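Local coordinates for DUF3194 domain-containing protein (Thermococcus onnurineus, PDB 3UEB), which is of unknown function, a member of the UPF0440 (DUF3194) family with an alpha and beta fold, at residues Gly4-Lys8 against Glu71-Phe75; Thr33-Tyr37 against Glu86-Ala91. One frame throughout, in Å; residues are numbered along the deposited sequence.

Interaction 1: residues Gly4-Lys8 against Glu71-Phe75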
loop_
_atom_site.group_PDB
_atom_site.type_symbol
_atom_site.label_atom_id
_atom_site.label_comp_id
_atom_site.label_asym_id
_atom_site.label_seq_id
_atom_site.Cartn_x
_atom_site.Cartn_y
_atom_site.Cartn_z
ATOM N N GLY A 4 -21.556 -8.083 -9.107
ATOM C CA GLY A 4 -20.635 -9.254 -9.163
ATOM C C GLY A 4 -19.300 -8.943 -9.821
ATOM O O GLY A 4 -18.481 -9.838 -10.035
ATOM N N SER A 5 -19.068 -7.676 -10.140
ATOM C CA SER A 5 -17.815 -7.297 -10.779
ATOM C C SER A 5 -16.766 -6.755 -9.806
ATOM O O SER A 5 -15.628 -6.482 -10.200
ATOM C CB SER A 5 -18.084 -6.276 -11.888
ATOM O OG SER A 5 -18.844 -6.862 -12.937
ATOM N N SER A 6 -17.138 -6.615 -8.537
ATOM C CA SER A 6 -16.207 -6.100 -7.536
ATOM C C SER A 6 -16.426 -6.646 -6.127
ATOM O O SER A 6 -17.510 -7.121 -5.774
ATOM C CB SER A 6 -16.285 -4.578 -7.476
ATOM O OG SER A 6 -17.421 -4.187 -6.732
ATOM N N GLY A 7 -15.376 -6.555 -5.325
ATOM C CA GLY A 7 -15.437 -7.025 -3.960
ATOM C C GLY A 7 -14.659 -6.085 -3.067
ATOM O O GLY A 7 -13.700 -5.431 -3.498
ATOM N N LYS A 8 -15.085 -6.019 -1.811
ATOM C CA LYS A 8 -14.456 -5.165 -0.821
ATOM C C LYS A 8 -14.185 -6.012 0.414
ATOM O O LYS A 8 -14.956 -6.922 0.737
ATOM C CB LYS A 8 -15.390 -4.009 -0.477
ATOM C CG LYS A 8 -14.744 -2.640 -0.584
ATOM C CD LYS A 8 -14.122 -2.187 0.732
ATOM C CE LYS A 8 -15.200 -1.872 1.763
ATOM N NZ LYS A 8 -14.639 -1.227 2.987
ATOM N N GLU A 71 -11.918 -4.934 -8.660
ATOM C CA GLU A 71 -12.949 -4.859 -9.673
ATOM C C GLU A 71 -12.460 -5.483 -10.977
ATOM O O GLU A 71 -11.330 -5.248 -11.405
ATOM C CB GLU A 71 -13.310 -3.391 -9.904
ATOM C CG GLU A 71 -14.642 -3.152 -10.584
ATOM C CD GLU A 71 -14.878 -1.685 -10.874
ATOM O OE1 GLU A 71 -14.558 -0.846 -10.004
ATOM O OE2 GLU A 71 -15.389 -1.369 -11.967
ATOM N N VAL A 72 -13.309 -6.294 -11.596
ATOM C CA VAL A 72 -12.967 -6.910 -12.874
ATOM C C VAL A 72 -14.001 -6.410 -13.888
ATOM O O VAL A 72 -15.048 -5.895 -13.496
ATOM C CB VAL A 72 -13.019 -8.463 -12.802
ATOM C CG1 VAL A 72 -12.060 -8.966 -11.739
ATOM C CG2 VAL A 72 -14.435 -8.931 -12.508
ATOM N N PRO A 73 -13.718 -6.534 -15.199
ATOM C CA PRO A 73 -14.678 -6.076 -16.216
ATOM C C PRO A 73 -16.037 -6.758 -16.032
ATOM O O PRO A 73 -16.107 -7.888 -15.540
ATOM C CB PRO A 73 -14.008 -6.473 -17.529
ATOM C CG PRO A 73 -12.540 -6.382 -17.194
ATOM C CD PRO A 73 -12.482 -7.031 -15.827
ATOM N N ILE A 74 -17.112 -6.078 -16.428
ATOM C CA ILE A 74 -18.454 -6.619 -16.274
ATOM C C ILE A 74 -18.731 -7.910 -17.058
ATOM O O ILE A 74 -19.628 -8.676 -16.693
ATOM C CB ILE A 74 -19.516 -5.570 -16.659
ATOM C CG1 ILE A 74 -19.418 -5.249 -18.154
ATOM C CG2 ILE A 74 -19.303 -4.293 -15.836
ATOM C CD1 ILE A 74 -20.559 -4.376 -18.660
ATOM N N PHE A 75 -17.958 -8.149 -18.117
ATOM C CA PHE A 75 -18.131 -9.331 -18.958
ATOM C C PHE A 75 -17.228 -10.487 -18.526
ATOM O O PHE A 75 -17.279 -11.577 -19.104
ATOM C CB PHE A 75 -17.848 -8.969 -20.426
ATOM C CG PHE A 75 -16.490 -8.367 -20.648
ATOM C CD1 PHE A 75 -15.352 -9.166 -20.651
ATOM C CD2 PHE A 75 -16.341 -6.991 -20.794
ATOM C CE1 PHE A 75 -14.080 -8.606 -20.792
ATOM C CE2 PHE A 75 -15.076 -6.427 -20.936
ATOM C CZ PHE A 75 -13.941 -7.241 -20.933
HETATM O O HOH W 1 -18.029 -9.397 -13.824
#
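S6 and E71 meet as an antiparallel non-hydrogen-bonded pair, their CA atoms 4.1 Å apart, where strands 6-14 and 63-71 of a three-stranded antiparallel sheet reach their common end. The contact is an example of a strand pair prolonged past its last bridge, by one backbone bond and then a water. Both side chains leave the same face of the sheet, and the aliphatic parts do the touching: S6 CB lies 3.8 Å from E71 CG. E71 CG swings to the side opposite its backbone N (chi1 -161°), which sets it beside S6 CB; the extended chain then leads the carboxylate away to partners elsewhere. OE1 is hydrogen-bonded to Y69 OH, and OE2 forms a long, weak ion pair with K48 NZ.

The backbone contribution converges on one carbonyl. V72 N donates to S5 O at 2.7 Å, a short bond with an N-H...O angle of 165°. S5 O also takes a CA-H...O contact from E71 CA at 3.2 Å. From the side chains, V72 CG2 covers S5 O from 3.6 Å.

Beyond the strand end, a water takes over. S5 OG sits 2.8 Å from water 1, which can donate to P73 O at 3.0 Å. This bridges the serine to the outgoing loop, and S5 OG also rests 3.4 Å from I74 CA.

Interaction 2: residues Thr33-Tyr37 against Glu86-Ala91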
loop_
_atom_site.group_PDB
_atom_site.type_symbol
_atom_site.label_atom_id
_atom_site.label_comp_id
_atom_site.label_asym_id
_atom_site.label_seq_id
_atom_site.Cartn_x
_atom_site.Cartn_y
_atom_site.Cartn_z
ATOM N N THR A 33 1.389 -8.892 -0.245
ATOM C CA THR A 33 1.084 -10.305 -0.433
ATOM C C THR A 33 -0.258 -10.342 -1.172
ATOM O O THR A 33 -0.461 -11.138 -2.080
ATOM C CB THR A 33 0.939 -11.046 0.923
ATOM O OG1 THR A 33 2.219 -11.104 1.576
ATOM C CG2 THR A 33 0.410 -12.465 0.711
ATOM N N ILE A 34 -1.166 -9.458 -0.777
ATOM C CA ILE A 34 -2.484 -9.391 -1.393
ATOM C C ILE A 34 -2.408 -8.920 -2.847
ATOM O O ILE A 34 -3.104 -9.457 -3.711
ATOM C CB ILE A 34 -3.413 -8.464 -0.582
ATOM C CG1 ILE A 34 -3.661 -9.083 0.800
ATOM C CG2 ILE A 34 -4.730 -8.254 -1.325
ATOM C CD1 ILE A 34 -4.477 -8.221 1.748
ATOM N N ILE A 35 -1.559 -7.929 -3.119
ATOM C CA ILE A 35 -1.397 -7.410 -4.479
ATOM C C ILE A 35 -0.802 -8.505 -5.365
ATOM O O ILE A 35 -1.275 -8.758 -6.477
ATOM C CB ILE A 35 -0.451 -6.181 -4.516
ATOM C CG1 ILE A 35 -1.042 -5.044 -3.691
ATOM C CG2 ILE A 35 -0.232 -5.718 -5.957
ATOM C CD1 ILE A 35 -0.061 -3.903 -3.447
ATOM N N ASP A 36 0.249 -9.146 -4.869
ATOM C CA ASP A 36 0.889 -10.215 -5.617
ATOM C C ASP A 36 -0.128 -11.294 -5.954
ATOM O O ASP A 36 -0.212 -11.743 -7.095
ATOM C CB ASP A 36 2.034 -10.837 -4.804
ATOM C CG ASP A 36 3.245 -9.929 -4.713
ATOM O OD1 ASP A 36 3.260 -8.893 -5.413
ATOM O OD2 ASP A 36 4.181 -10.256 -3.949
ATOM N N TYR A 37 -0.908 -11.699 -4.958
ATOM C CA TYR A 37 -1.893 -12.746 -5.167
ATOM C C TYR A 37 -2.875 -12.411 -6.279
ATOM O O TYR A 37 -3.167 -13.247 -7.118
ATOM C CB TYR A 37 -2.678 -13.022 -3.892
ATOM C CG TYR A 37 -3.289 -14.396 -3.886
ATOM C CD1 TYR A 37 -2.576 -15.488 -3.393
ATOM C CD2 TYR A 37 -4.565 -14.616 -4.397
ATOM C CE1 TYR A 37 -3.122 -16.769 -3.404
ATOM C CE2 TYR A 37 -5.119 -15.893 -4.418
ATOM C CZ TYR A 37 -4.390 -16.962 -3.919
ATOM O OH TYR A 37 -4.919 -18.231 -3.937
ATOM N N GLU A 86 -9.120 -15.647 -0.703
ATOM C CA GLU A 86 -7.887 -16.407 -0.852
ATOM C C GLU A 86 -6.655 -15.520 -0.674
ATOM O O GLU A 86 -5.687 -15.913 -0.021
ATOM C CB GLU A 86 -7.851 -17.070 -2.227
ATOM C CG GLU A 86 -8.494 -18.439 -2.259
ATOM C CD GLU A 86 -8.843 -18.883 -3.664
ATOM O OE1 GLU A 86 -7.995 -18.736 -4.574
ATOM O OE2 GLU A 86 -9.969 -19.384 -3.855
ATOM N N ALA A 87 -6.691 -14.324 -1.260
ATOM C CA ALA A 87 -5.572 -13.395 -1.148
ATOM C C ALA A 87 -5.313 -13.053 0.312
ATOM O O ALA A 87 -4.166 -13.036 0.756
ATOM C CB ALA A 87 -5.861 -12.118 -1.930
ATOM N N VAL A 88 -6.390 -12.780 1.046
ATOM C CA VAL A 88 -6.317 -12.425 2.461
ATOM C C VAL A 88 -5.788 -13.581 3.317
ATOM O O VAL A 88 -4.898 -13.387 4.145
ATOM C CB VAL A 88 -7.712 -11.972 2.981
ATOM C CG1 VAL A 88 -7.705 -11.786 4.514
ATOM C CG2 VAL A 88 -8.098 -10.671 2.302
ATOM N N GLU A 89 -6.333 -14.778 3.126
ATOM C CA GLU A 89 -5.866 -15.933 3.891
ATOM C C GLU A 89 -4.368 -16.141 3.640
ATOM O O GLU A 89 -3.611 -16.424 4.566
ATOM C CB GLU A 89 -6.659 -17.189 3.507
ATOM C CG GLU A 89 -8.101 -17.187 4.026
ATOM C CD GLU A 89 -8.189 -17.212 5.552
ATOM O OE1 GLU A 89 -8.959 -16.402 6.121
ATOM O OE2 GLU A 89 -7.495 -18.043 6.181
ATOM N N ARG A 90 -3.942 -15.993 2.389
ATOM C CA ARG A 90 -2.528 -16.144 2.058
ATOM C C ARG A 90 -1.724 -15.119 2.849
ATOM O O ARG A 90 -0.647 -15.427 3.353
ATOM C CB ARG A 90 -2.288 -15.928 0.560
ATOM C CG ARG A 90 -0.820 -16.013 0.152
ATOM C CD ARG A 90 -0.236 -17.376 0.505
ATOM N NE ARG A 90 -0.908 -18.455 -0.213
ATOM C CZ ARG A 90 -0.714 -18.734 -1.500
ATOM N NH1 ARG A 90 0.141 -18.012 -2.215
ATOM N NH2 ARG A 90 -1.377 -19.732 -2.077
ATOM N N ALA A 91 -2.257 -13.902 2.950
ATOM C CA ALA A 91 -1.593 -12.832 3.686
ATOM C C ALA A 91 -1.392 -13.238 5.151
ATOM O O ALA A 91 -0.290 -13.146 5.666
ATOM C CB ALA A 91 -2.408 -11.548 3.594
#
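Y37 OH donates to E86 OE1 between two helices at 3.2 Å, a fairly long bond received on the anti lone pair of OE1. Chi1 of -157° places the tyrosine CG opposite the backbone N and helps carry the ring toward helix 80-104. There one face of the ring lies against the backbone: A87 CA sits 4.0 Å from the centroid of the Y37 ring, a CH-pi contact. The ring edge is used as well. R90, bent at chi2 and chi3, curls so that its CZ comes 3.6 Å from Y37 CE1, and the guanidinium, its plane 81° from that of the ring, offers a face to the tyrosine's edge. Outside the segments, Y37 also stacks with H41.

The rest is apolar. T33 CG2 presses on A91 CA at 3.6 Å, while its OG1 is hydrogen-bonded to L29 O of the same helix. I34 spans two alanines one turn apart, with CG1 3.9 Å from A91 CB and CG2 4.1 Å from A87 CB. The small alanines are consistent with the 8.5 Å approach of the short axes, whose directions differ by 137°. I34 also touches I66 and V68 of strand 63-71, as expected of two obliquely crossed helices, running in broadly opposite directions, packed on a three-stranded antiparallel sheet in an alpha+beta (a+b) fold.

In the fold
The two contacts illustrate how the sheet layer and the helix layer are each joined internally and then to one another. Their centres lie about 17 Å apart and their nearest atoms about 8 Å apart, so they do not touch. Their segments alternate along the chain, and the loop that follows strand 63-71, entered at V72, leads into helix 80-104. Strand 6-14, which takes part in interaction 1, also meets the helices of interaction 2: V88 touches R9 and I11. Interaction 1 is at the surface, interaction 2 is buried. Beside the latter, I35 packs on M54 and D36 on I24, both of the second subunit.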